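Local structure of trehalose-6-phosphate phosphatase (Cryptococcus neoformans, 5DX9) at residues E118-Y123 / L181-L186; Q157-L162 / V174-K179; E125-S130 / P148-F153; D69-E74 / V134-I139. The protein belongs to the haloacid dehalogenase (HAD) clan, joining a core built on a mixed beta-sheet to a smaller alpha/beta cap, with a magnesium ion bound in the model. All coordinates share one frame; numbering follows the deposited sequence.

Contact 1 (E118-Y123 / L181-L186); sequences EIFKYY and LEVRPL. With G6P (6-O-phosphono-alpha-D-glucopyranose), chain B.
Phe-120, on helix 112-125, and Leu-181, on strand 180-185, mark the closest approach of the two backbones, their CA atoms 9.0 Å apart. No hydrogen bond crosses at this separation, and side chains alone fill the gap between helix and strand. Most of the filling comes from the Phe-120 ring. Its CG lies anti to the carbonyl carbon (chi1 -78°), which sends the ring out from the helix to the strand with CZ leading. CZ comes within 4.0 Å of Leu-181 CB and 4.1 Å of Val-183 CG2, so this one ring atom meets two alternate residues of the strand. Both aliphatic groups meet the ring obliquely, and the side chains of Phe-120 and Leu-181 cross at about a right angle. Between Leu-181 and Val-183 the strand turns Glu-182 to its other face, where the extended side chain carries OE2 to the bound 6-O-phosphono-alpha-D-glucopyranose and accepts a 2.6 Å hydrogen bond from its O4. The same OE2 is also hydrogen-bonded to His-89 NE2. One strand thus presents an apolar face to the cap interior and a carboxylate to the ligand pocket. Strand 180-185 lies between strands 139-142 and 172-177 in the antiparallel cap sheet, while Phe-120 also packs on Trp-141 and Ile-139 of strand 139-142 and on Leu-162 of helix 148-166.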
# COMPACT_ATOMS: atom_id res chain seq x y z
N GLU A 118 -18.39 -16.33 -7.55
CA GLU A 118 -19.72 -16.63 -8.08
C GLU A 118 -20.58 -15.38 -8.11
O GLU A 118 -21.30 -15.13 -9.08
CB GLU A 118 -20.39 -17.72 -7.24
CG GLU A 118 -21.80 -18.06 -7.70
CD GLU A 118 -22.52 -19.02 -6.76
OE1 GLU A 118 -23.63 -19.46 -7.09
OE2 GLU A 118 -21.96 -19.33 -5.68
N ILE A 119 -20.50 -14.58 -7.05
CA ILE A 119 -21.28 -13.35 -6.97
C ILE A 119 -20.84 -12.35 -8.05
O ILE A 119 -21.68 -11.75 -8.73
CB ILE A 119 -21.15 -12.70 -5.58
CG1 ILE A 119 -21.84 -13.57 -4.53
CG2 ILE A 119 -21.75 -11.30 -5.59
CD1 ILE A 119 -21.73 -13.02 -3.11
N PHE A 120 -19.53 -12.19 -8.20
CA PHE A 120 -19.00 -11.23 -9.16
C PHE A 120 -19.23 -11.69 -10.59
O PHE A 120 -19.43 -10.87 -11.49
CB PHE A 120 -17.51 -10.98 -8.91
CG PHE A 120 -17.23 -10.07 -7.75
CD1 PHE A 120 -18.24 -9.27 -7.22
CD2 PHE A 120 -15.97 -10.00 -7.18
CE1 PHE A 120 -17.99 -8.43 -6.15
CE2 PHE A 120 -15.71 -9.16 -6.11
CZ PHE A 120 -16.72 -8.38 -5.60
N LYS A 121 -19.19 -13.00 -10.81
CA LYS A 121 -19.51 -13.56 -12.12
C LYS A 121 -20.96 -13.25 -12.46
O LYS A 121 -21.29 -12.91 -13.59
CB LYS A 121 -19.27 -15.07 -12.16
CG LYS A 121 -17.85 -15.48 -12.48
CD LYS A 121 -17.75 -16.99 -12.60
CE LYS A 121 -16.33 -17.43 -12.88
NZ LYS A 121 -16.21 -18.92 -12.83
N TYR A 122 -21.82 -13.40 -11.46
CA TYR A 122 -23.23 -13.09 -11.61
C TYR A 122 -23.41 -11.67 -12.13
O TYR A 122 -24.16 -11.45 -13.09
CB TYR A 122 -23.96 -13.24 -10.27
CG TYR A 122 -25.39 -12.77 -10.30
CD1 TYR A 122 -26.43 -13.66 -10.54
CD2 TYR A 122 -25.71 -11.44 -10.08
CE1 TYR A 122 -27.74 -13.23 -10.57
CE2 TYR A 122 -27.02 -11.00 -10.11
CZ TYR A 122 -28.03 -11.90 -10.36
OH TYR A 122 -29.34 -11.48 -10.39
N TYR A 123 -22.72 -10.73 -11.51
CA TYR A 123 -22.87 -9.32 -11.86
C TYR A 123 -22.08 -8.94 -13.10
O TYR A 123 -22.43 -7.98 -13.78
CB TYR A 123 -22.47 -8.43 -10.68
CG TYR A 123 -23.52 -8.41 -9.60
CD1 TYR A 123 -24.61 -7.55 -9.69
CD2 TYR A 123 -23.44 -9.25 -8.51
CE1 TYR A 123 -25.58 -7.53 -8.71
CE2 TYR A 123 -24.41 -9.24 -7.52
CZ TYR A 123 -25.48 -8.38 -7.63
OH TYR A 123 -26.45 -8.36 -6.65
N LEU A 181 -15.32 -3.07 -6.88
CA LEU A 181 -15.48 -3.73 -5.60
C LEU A 181 -14.37 -4.77 -5.45
O LEU A 181 -14.02 -5.45 -6.41
CB LEU A 181 -16.84 -4.40 -5.48
CG LEU A 181 -18.07 -3.53 -5.20
CD1 LEU A 181 -19.28 -4.42 -4.97
CD2 LEU A 181 -17.82 -2.62 -4.01
N GLU A 182 -13.82 -4.89 -4.24
CA GLU A 182 -12.80 -5.90 -3.99
C GLU A 182 -13.04 -6.59 -2.65
O GLU A 182 -13.47 -5.97 -1.68
CB GLU A 182 -11.41 -5.28 -4.02
CG GLU A 182 -10.29 -6.30 -4.04
CD GLU A 182 -8.93 -5.67 -4.24
OE1 GLU A 182 -7.95 -6.41 -4.49
OE2 GLU A 182 -8.84 -4.42 -4.15
N VAL A 183 -12.77 -7.89 -2.61
CA VAL A 183 -12.86 -8.63 -1.37
C VAL A 183 -11.49 -9.19 -1.04
O VAL A 183 -10.84 -9.80 -1.89
CB VAL A 183 -13.88 -9.78 -1.45
CG1 VAL A 183 -13.99 -10.48 -0.10
CG2 VAL A 183 -15.24 -9.25 -1.89
N ARG A 184 -11.04 -8.96 0.19
CA ARG A 184 -9.73 -9.44 0.63
C ARG A 184 -9.88 -10.17 1.95
O ARG A 184 -10.91 -10.08 2.61
CB ARG A 184 -8.75 -8.28 0.80
CG ARG A 184 -9.08 -7.35 1.97
CD ARG A 184 -7.85 -6.59 2.44
NE ARG A 184 -8.21 -5.40 3.21
CZ ARG A 184 -8.54 -5.41 4.50
NH1 ARG A 184 -8.57 -6.54 5.19
NH2 ARG A 184 -8.85 -4.27 5.10
N PRO A 185 -8.83 -10.91 2.34
CA PRO A 185 -8.82 -11.54 3.66
C PRO A 185 -8.88 -10.46 4.73
O PRO A 185 -8.24 -9.41 4.58
CB PRO A 185 -7.48 -12.28 3.69
CG PRO A 185 -7.09 -12.45 2.26
CD PRO A 185 -7.62 -11.22 1.57
N LEU A 186 -9.66 -10.70 5.78
CA LEU A 186 -9.87 -9.70 6.82
C LEU A 186 -8.59 -9.36 7.57
O LEU A 186 -8.41 -8.23 8.01
CB LEU A 186 -10.93 -10.19 7.81
CG LEU A 186 -11.16 -9.28 9.02
CD1 LEU A 186 -11.74 -7.94 8.58
CD2 LEU A 186 -12.07 -9.96 10.05
C1 G6P B . -6.36 -1.59 -9.65
C2 G6P B . -6.29 -3.10 -9.76
C3 G6P B . -7.22 -3.78 -8.78
C4 G6P B . -6.87 -3.38 -7.36
C5 G6P B . -6.61 -1.88 -7.16
C6 G6P B . -5.52 -1.63 -6.09
O1 G6P B . -7.61 -1.06 -10.10
O2 G6P B . -6.61 -3.48 -11.10
O3 G6P B . -7.08 -5.21 -8.86
O4 G6P B . -7.97 -3.84 -6.56
O5 G6P B . -6.12 -1.17 -8.30
O6 G6P B . -4.34 -1.03 -6.67
P G6P B . -3.33 -0.11 -5.79
O1P G6P B . -1.80 -0.17 -6.30
O2P G6P B . -3.77 1.30 -5.88
O3P G6P B . -3.44 -0.63 -4.27

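Contact 2 (Q157-L162 / V174-K179); sequences QALDLL and VLVGKK. With GLC (alpha-D-glucopyranose), chain C.
The helix-on-sheet layer of the C2-type HAD cap is built here by Leu-159 and Leu-162 of helix 148-166, which pack on Val-174 and Val-176 of edge strand 172-177. Helix and strand run nearly antiparallel, at 162° between their short segments, with the axes 10.0 Å apart at closest approach. The contact is wholly aliphatic. Leu-159 makes the larger contribution from the helix; its CG is anti to the backbone N (chi1 -180°), a torsion that carries both methyl groups across to the strand. Its CD1 touches Val-174 CG1 at 3.7 Å, while CD2 meets Val-176 CG2 at 3.9 Å; the leucine therefore spans two valines on the same side of the strand, lying roughly perpendicular to the second. About one turn further along the helix, Leu-162 brings its CB to within 4.2 Å of Val-174 CG2, so the two branches of Val-174 are shared between two leucines. A bound beta-mercaptoethanol, probably an additive carried over from crystal growth, lies about 4 Å from the Leu-159 side chain. Strands 172-177 and 180-185 form a beta-hairpin, and beyond Val-176 its turn enters the sugar-binding pocket. The ammonium of Lys-178 forms a salt bridge with Asp-212, a magnesium ligand, whereas its backbone serves the alpha-D-glucopyranose: Lys-178 O accepts from two hydroxyls of the sugar, O2 at 3.0 Å and O3 at 3.2 Å.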
# COMPACT_ATOMS: atom_id res chain seq x y z
N GLN A 157 -25.92 -2.93 -5.52
CA GLN A 157 -26.61 -4.19 -5.27
C GLN A 157 -25.62 -5.29 -4.87
O GLN A 157 -25.89 -6.06 -3.95
CB GLN A 157 -27.40 -4.64 -6.50
CG GLN A 157 -28.21 -5.91 -6.27
CD GLN A 157 -28.95 -6.38 -7.51
OE1 GLN A 157 -29.27 -5.59 -8.39
NE2 GLN A 157 -29.22 -7.68 -7.58
N ALA A 158 -24.49 -5.35 -5.57
CA ALA A 158 -23.46 -6.33 -5.25
C ALA A 158 -22.88 -6.07 -3.86
O ALA A 158 -22.65 -7.00 -3.09
CB ALA A 158 -22.35 -6.31 -6.30
N LEU A 159 -22.65 -4.79 -3.56
CA LEU A 159 -22.15 -4.39 -2.26
C LEU A 159 -23.12 -4.82 -1.17
O LEU A 159 -22.72 -5.43 -0.18
CB LEU A 159 -21.94 -2.88 -2.21
CG LEU A 159 -21.40 -2.33 -0.88
CD1 LEU A 159 -20.07 -2.98 -0.55
CD2 LEU A 159 -21.26 -0.81 -0.93
N ASP A 160 -24.39 -4.49 -1.36
CA ASP A 160 -25.43 -4.85 -0.39
C ASP A 160 -25.51 -6.35 -0.18
O ASP A 160 -25.71 -6.81 0.94
CB ASP A 160 -26.79 -4.31 -0.84
CG ASP A 160 -26.88 -2.80 -0.74
OD1 ASP A 160 -27.98 -2.25 -0.97
OD2 ASP A 160 -25.85 -2.17 -0.43
N LEU A 161 -25.35 -7.12 -1.26
CA LEU A 161 -25.37 -8.57 -1.15
C LEU A 161 -24.16 -9.09 -0.38
O LEU A 161 -24.28 -9.95 0.49
CB LEU A 161 -25.42 -9.23 -2.53
CG LEU A 161 -25.38 -10.76 -2.47
CD1 LEU A 161 -26.70 -11.30 -1.94
CD2 LEU A 161 -25.03 -11.38 -3.82
N LEU A 162 -22.98 -8.56 -0.71
CA LEU A 162 -21.75 -8.97 -0.05
C LEU A 162 -21.78 -8.62 1.43
O LEU A 162 -21.37 -9.42 2.27
CB LEU A 162 -20.53 -8.33 -0.72
CG LEU A 162 -20.14 -8.88 -2.09
CD1 LEU A 162 -18.99 -8.08 -2.68
CD2 LEU A 162 -19.76 -10.35 -1.99
N VAL A 174 -14.69 -6.18 2.66
CA VAL A 174 -15.22 -5.75 1.37
C VAL A 174 -14.81 -4.32 1.10
O VAL A 174 -15.18 -3.40 1.83
CB VAL A 174 -16.74 -5.88 1.32
CG1 VAL A 174 -17.27 -5.31 0.01
CG2 VAL A 174 -17.15 -7.33 1.50
N LEU A 175 -14.03 -4.14 0.04
CA LEU A 175 -13.45 -2.85 -0.29
C LEU A 175 -14.21 -2.15 -1.40
O LEU A 175 -14.46 -2.73 -2.46
CB LEU A 175 -11.99 -3.03 -0.70
CG LEU A 175 -11.08 -3.78 0.28
CD1 LEU A 175 -9.70 -3.99 -0.33
CD2 LEU A 175 -10.98 -3.05 1.62
N VAL A 176 -14.59 -0.90 -1.16
CA VAL A 176 -15.16 -0.06 -2.21
C VAL A 176 -14.07 0.81 -2.82
O VAL A 176 -13.70 1.85 -2.27
CB VAL A 176 -16.30 0.83 -1.68
CG1 VAL A 176 -16.78 1.78 -2.76
CG2 VAL A 176 -17.45 -0.04 -1.17
N GLY A 177 -13.55 0.36 -3.96
CA GLY A 177 -12.45 1.04 -4.61
C GLY A 177 -12.92 2.04 -5.64
O GLY A 177 -14.10 2.37 -5.71
N LYS A 178 -11.98 2.54 -6.43
CA LYS A 178 -12.30 3.51 -7.47
C LYS A 178 -12.94 2.81 -8.66
O LYS A 178 -12.27 2.23 -9.49
CB LYS A 178 -11.05 4.28 -7.91
CG LYS A 178 -10.37 5.01 -6.76
CD LYS A 178 -9.40 6.07 -7.25
CE LYS A 178 -8.94 6.96 -6.09
NZ LYS A 178 -7.84 7.90 -6.48
N LYS A 179 -14.27 2.88 -8.71
CA LYS A 179 -15.04 2.20 -9.74
C LYS A 179 -14.80 0.70 -9.70
O LYS A 179 -14.71 0.05 -10.74
CB LYS A 179 -14.70 2.76 -11.12
CG LYS A 179 -15.04 4.23 -11.31
CD LYS A 179 -16.53 4.49 -11.18
CE LYS A 179 -16.85 5.98 -11.22
NZ LYS A 179 -18.24 6.25 -10.76
C1 GLC C . -7.58 0.38 -10.17
C2 GLC C . -8.99 0.92 -10.44
C3 GLC C . -9.42 0.62 -11.87
C4 GLC C . -8.38 1.08 -12.88
C5 GLC C . -7.00 0.53 -12.52
C6 GLC C . -5.90 1.13 -13.40
O2 GLC C . -9.91 0.34 -9.50
O3 GLC C . -10.66 1.28 -12.14
O4 GLC C . -8.79 0.66 -14.19
O5 GLC C . -6.67 0.82 -11.17
O6 GLC C . -5.99 2.56 -13.39

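Contact 3 (E125-S130 / P148-F153); sequences ERTTGS and PDFGEF
Phe-150, in the first turn of cap helix 148-166, turns the edge of its ring to the backbone of Arg-126, in the loop between helix 112-125 and strand 131-134 of the HAD cap. Arg-126 O lies near the ring plane, 3.2 Å from Phe-150 CE2 and 3.8 Å from CZ, so the carbonyl oxygen faces the C-H rim of the ring, an approach consistent with a weakly polar contact. The ring reaches the loop because Phe-150 CG is anti to its backbone N (chi1 -172°), which swings the aromatic group off the helix. Thr-127 stands beside it, OG1 meeting CE2 obliquely at 4.2 Å; that hydroxyl is engaged with Tyr-123 O and Gln-154 NE2, and so links the C-terminal turn of helix 112-125 to the second turn of helix 148-166. The backbones come nearest at Thr-127 and Gly-151, with 6.8 Å between their CA atoms. The guanidinium of Arg-126 leads away from helix 148-166 and back to helix 112-125: its NH1 bonds to Tyr-122 O, and it forms a cation-pi contact with the Tyr-122 ring. After Thr-127 the chain reverses in a type II beta turn, with Gly-129 at a positive phi of 93°. Two donors of Ser-130 close this turn on Thr-127 O: the backbone N at 3.0 Å, and OG at 2.6 Å, in the carbonyl plane and on a lone pair.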
# COMPACT_ATOMS: atom_id res chain seq x y z
N GLU A 125 -21.82 -10.85 -15.76
CA GLU A 125 -22.65 -11.31 -16.87
C GLU A 125 -23.85 -10.40 -17.10
O GLU A 125 -24.38 -10.33 -18.21
CB GLU A 125 -23.12 -12.75 -16.62
CG GLU A 125 -21.98 -13.75 -16.42
CD GLU A 125 -22.47 -15.12 -15.95
OE1 GLU A 125 -21.62 -15.96 -15.60
OE2 GLU A 125 -23.70 -15.34 -15.93
N ARG A 126 -24.29 -9.71 -16.05
CA ARG A 126 -25.48 -8.88 -16.14
C ARG A 126 -25.14 -7.39 -16.10
O ARG A 126 -26.02 -6.55 -15.96
CB ARG A 126 -26.46 -9.23 -15.02
CG ARG A 126 -27.12 -10.59 -15.20
CD ARG A 126 -27.67 -11.13 -13.90
NE ARG A 126 -28.23 -12.47 -14.07
CZ ARG A 126 -27.50 -13.59 -14.10
NH1 ARG A 126 -26.18 -13.53 -13.98
NH2 ARG A 126 -28.10 -14.76 -14.27
N THR A 127 -23.86 -7.08 -16.23
CA THR A 127 -23.41 -5.69 -16.26
C THR A 127 -22.40 -5.51 -17.39
O THR A 127 -21.20 -5.73 -17.20
CB THR A 127 -22.77 -5.26 -14.92
OG1 THR A 127 -23.69 -5.53 -13.85
CG2 THR A 127 -22.44 -3.78 -14.94
N THR A 128 -22.89 -5.12 -18.56
CA THR A 128 -22.04 -4.95 -19.74
C THR A 128 -20.91 -3.97 -19.48
O THR A 128 -21.13 -2.87 -18.96
CB THR A 128 -22.86 -4.48 -20.96
OG1 THR A 128 -23.93 -5.41 -21.21
CG2 THR A 128 -21.98 -4.39 -22.19
N GLY A 129 -19.70 -4.37 -19.84
CA GLY A 129 -18.53 -3.53 -19.64
C GLY A 129 -17.84 -3.80 -18.33
O GLY A 129 -16.73 -3.33 -18.09
N SER A 130 -18.50 -4.57 -17.46
CA SER A 130 -17.89 -4.95 -16.19
C SER A 130 -16.91 -6.09 -16.41
O SER A 130 -17.09 -6.91 -17.31
CB SER A 130 -18.96 -5.36 -15.17
OG SER A 130 -19.46 -6.65 -15.47
N PRO A 148 -22.47 4.35 -16.96
CA PRO A 148 -22.26 5.13 -15.73
C PRO A 148 -23.33 4.86 -14.68
O PRO A 148 -22.99 4.53 -13.54
CB PRO A 148 -22.33 6.57 -16.23
CG PRO A 148 -21.84 6.50 -17.64
CD PRO A 148 -22.35 5.18 -18.17
N ASP A 149 -24.60 4.96 -15.06
CA ASP A 149 -25.69 4.80 -14.11
C ASP A 149 -25.90 3.36 -13.66
O ASP A 149 -25.90 3.07 -12.46
CB ASP A 149 -26.99 5.34 -14.71
CG ASP A 149 -26.91 6.83 -15.03
OD1 ASP A 149 -27.47 7.25 -16.07
OD2 ASP A 149 -26.30 7.58 -14.24
N PHE A 150 -26.06 2.45 -14.62
CA PHE A 150 -26.35 1.06 -14.31
C PHE A 150 -25.18 0.37 -13.60
O PHE A 150 -25.37 -0.62 -12.88
CB PHE A 150 -26.72 0.29 -15.58
CG PHE A 150 -27.22 -1.10 -15.33
CD1 PHE A 150 -28.40 -1.31 -14.63
CD2 PHE A 150 -26.51 -2.20 -15.79
CE1 PHE A 150 -28.86 -2.59 -14.39
CE2 PHE A 150 -26.97 -3.48 -15.55
CZ PHE A 150 -28.15 -3.67 -14.85
N GLY A 151 -23.97 0.90 -13.79
CA GLY A 151 -22.79 0.36 -13.15
C GLY A 151 -22.80 0.60 -11.65
O GLY A 151 -22.53 -0.31 -10.86
N GLU A 152 -23.12 1.83 -11.25
CA GLU A 152 -23.19 2.17 -9.84
C GLU A 152 -24.34 1.43 -9.18
O GLU A 152 -24.20 0.92 -8.07
CB GLU A 152 -23.36 3.68 -9.65
CG GLU A 152 -22.56 4.50 -10.64
CD GLU A 152 -22.19 5.87 -10.10
OE1 GLU A 152 -21.12 5.98 -9.46
OE2 GLU A 152 -22.95 6.83 -10.32
N PHE A 153 -25.47 1.36 -9.88
CA PHE A 153 -26.63 0.65 -9.37
C PHE A 153 -26.27 -0.80 -9.12
O PHE A 153 -26.52 -1.33 -8.03
CB PHE A 153 -27.80 0.74 -10.35
CG PHE A 153 -29.00 -0.07 -9.93
CD1 PHE A 153 -29.97 0.47 -9.11
CD2 PHE A 153 -29.15 -1.38 -10.36
CE1 PHE A 153 -31.06 -0.27 -8.72
CE2 PHE A 153 -30.24 -2.13 -9.98
CZ PHE A 153 -31.20 -1.57 -9.16

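Contact 4 (D69-E74 / V134-I139); sequences DGDFLE and VKKASI. With G6P (6-O-phosphono-alpha-D-glucopyranose), chain B.
Lys-135 leaves the cap loop with its CB directed at Asp-69, and its aliphatic portion runs across that residue at about a right angle. CG and CD each lie 3.8 Å from Asp-69 CB, and CD is also 3.9 Å from Asp-69 N. The chain then bends (chi3 -77°), bringing CE to 3.7 Å from O3 of the bound 6-O-phosphono-alpha-D-glucopyranose and letting NZ donate to that hydroxyl oxygen at 2.9 Å. Glu-182 OE1, in a salt bridge, together with Gly-67 O and Thr-140 OG1, also grips the ammonium, and these partners probably fix its direction. One carboxylate oxygen of Asp-69 serves its own helix: as N-cap, its OD2 accepts from Phe-72 N at 3.1 Å, the donor standing above the carboxylate plane. Nearby, Asp-71 OD1 and Lys-136 NZ are 4.1 Å apart, opposite charges beyond salt-bridge distance that probably attract only weakly. Helix 70-77 follows core strand 60-65, whereas Lys-135 lies between cap strands 131-134 and 139-142, so the contact bridges core and cap beside the ligand.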
# COMPACT_ATOMS: atom_id res chain seq x y z
N ASP A 69 -1.88 -7.73 -8.08
CA ASP A 69 -1.37 -9.09 -8.01
C ASP A 69 0.13 -9.11 -8.27
O ASP A 69 0.65 -8.25 -8.99
CB ASP A 69 -2.09 -9.97 -9.02
CG ASP A 69 -2.05 -9.41 -10.43
OD1 ASP A 69 -2.75 -8.41 -10.69
OD2 ASP A 69 -1.31 -9.95 -11.27
N GLY A 70 0.82 -10.08 -7.68
CA GLY A 70 2.26 -10.20 -7.83
C GLY A 70 2.74 -10.26 -9.26
O GLY A 70 3.82 -9.77 -9.58
N ASP A 71 1.93 -10.85 -10.14
CA ASP A 71 2.31 -11.02 -11.54
C ASP A 71 2.45 -9.67 -12.25
O ASP A 71 3.46 -9.42 -12.91
CB ASP A 71 1.28 -11.88 -12.28
CG ASP A 71 1.53 -13.36 -12.10
OD1 ASP A 71 2.16 -13.75 -11.10
OD2 ASP A 71 1.07 -14.14 -12.96
N PHE A 72 1.44 -8.82 -12.11
CA PHE A 72 1.48 -7.49 -12.71
C PHE A 72 2.65 -6.68 -12.19
O PHE A 72 3.34 -6.00 -12.95
CB PHE A 72 0.17 -6.74 -12.45
CG PHE A 72 0.19 -5.31 -12.89
CD1 PHE A 72 -0.22 -4.95 -14.17
CD2 PHE A 72 0.61 -4.31 -12.03
CE1 PHE A 72 -0.21 -3.63 -14.58
CE2 PHE A 72 0.63 -2.98 -12.44
CZ PHE A 72 0.22 -2.64 -13.71
N LEU A 73 2.88 -6.77 -10.88
CA LEU A 73 3.96 -6.01 -10.25
C LEU A 73 5.33 -6.50 -10.73
O LEU A 73 6.20 -5.69 -11.05
CB LEU A 73 3.86 -6.12 -8.73
CG LEU A 73 2.62 -5.42 -8.15
CD1 LEU A 73 2.56 -5.58 -6.65
CD2 LEU A 73 2.60 -3.95 -8.54
N GLU A 74 5.50 -7.82 -10.79
CA GLU A 74 6.73 -8.42 -11.30
C GLU A 74 6.99 -8.00 -12.74
O GLU A 74 8.13 -7.68 -13.10
CB GLU A 74 6.66 -9.94 -11.20
CG GLU A 74 7.31 -10.51 -9.94
CD GLU A 74 8.83 -10.41 -9.97
OE1 GLU A 74 9.45 -10.57 -8.89
OE2 GLU A 74 9.40 -10.19 -11.06
N VAL A 134 -9.90 -12.10 -10.82
CA VAL A 134 -9.58 -13.10 -9.82
C VAL A 134 -8.07 -13.14 -9.60
O VAL A 134 -7.31 -13.44 -10.52
CB VAL A 134 -10.08 -14.50 -10.23
CG1 VAL A 134 -9.67 -15.53 -9.20
CG2 VAL A 134 -11.59 -14.48 -10.41
N LYS A 135 -7.65 -12.80 -8.39
CA LYS A 135 -6.23 -12.82 -8.05
C LYS A 135 -5.97 -13.99 -7.11
O LYS A 135 -6.85 -14.83 -6.91
CB LYS A 135 -5.80 -11.49 -7.44
CG LYS A 135 -5.78 -10.34 -8.44
CD LYS A 135 -5.57 -8.98 -7.78
CE LYS A 135 -6.84 -8.50 -7.12
NZ LYS A 135 -6.74 -7.09 -6.63
N LYS A 136 -4.78 -14.05 -6.54
CA LYS A 136 -4.39 -15.22 -5.76
C LYS A 136 -5.06 -15.26 -4.38
O LYS A 136 -5.39 -16.33 -3.89
CB LYS A 136 -2.87 -15.27 -5.61
CG LYS A 136 -2.15 -15.37 -6.95
CD LYS A 136 -0.70 -15.80 -6.80
CE LYS A 136 -0.03 -15.94 -8.16
NZ LYS A 136 1.40 -16.38 -8.06
N ALA A 137 -5.25 -14.10 -3.76
CA ALA A 137 -5.86 -14.04 -2.44
C ALA A 137 -6.95 -12.97 -2.35
O ALA A 137 -7.46 -12.69 -1.26
CB ALA A 137 -4.80 -13.80 -1.37
N SER A 138 -7.30 -12.38 -3.48
CA SER A 138 -8.34 -11.36 -3.53
C SER A 138 -9.04 -11.36 -4.87
O SER A 138 -8.53 -11.89 -5.85
CB SER A 138 -7.74 -9.97 -3.25
OG SER A 138 -6.74 -9.64 -4.20
N ILE A 139 -10.23 -10.76 -4.92
CA ILE A 139 -10.98 -10.68 -6.17
C ILE A 139 -11.56 -9.28 -6.37
O ILE A 139 -12.17 -8.72 -5.46
CB ILE A 139 -12.12 -11.71 -6.21
CG1 ILE A 139 -11.61 -13.11 -5.86
CG2 ILE A 139 -12.80 -11.68 -7.57
CD1 ILE A 139 -12.71 -14.13 -5.65
C1 G6P B . -6.36 -1.59 -9.65
C2 G6P B . -6.29 -3.10 -9.76
C3 G6P B . -7.22 -3.78 -8.78
C4 G6P B . -6.87 -3.38 -7.36
C5 G6P B . -6.61 -1.88 -7.16
C6 G6P B . -5.52 -1.63 -6.09
O1 G6P B . -7.61 -1.06 -10.10
O2 G6P B . -6.61 -3.48 -11.10
O3 G6P B . -7.08 -5.21 -8.86
O4 G6P B . -7.97 -3.84 -6.56
O5 G6P B . -6.12 -1.17 -8.30
O6 G6P B . -4.34 -1.03 -6.67
P G6P B . -3.33 -0.11 -5.79
O1P G6P B . -1.80 -0.17 -6.30
O2P G6P B . -3.77 1.30 -5.88
O3P G6P B . -3.44 -0.63 -4.27

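Overall arrangement
Contacts 1 and 2 are the apolar contacts of the cap: their strands are neighbours in one sheet, joined by a probable Glu-182 O to Leu-175 N bond, and their helices meet where Ile-119 and Phe-120 touch Leu-162. Contact 1 is fully buried, contact 2 partly. Contact 3 shares helix 148-166 with contact 2 but sits at the periphery, about 28 Å from the chain centre, and relies on a ring edge and one backbone oxygen. Nearest that centre, at about 14 Å, contact 4 joins cap to core through charged residues that touch by their carbon chains. Contacts 1 and 4 reach the phosphorylated sugar unit, contact 2 the glucose linked to it.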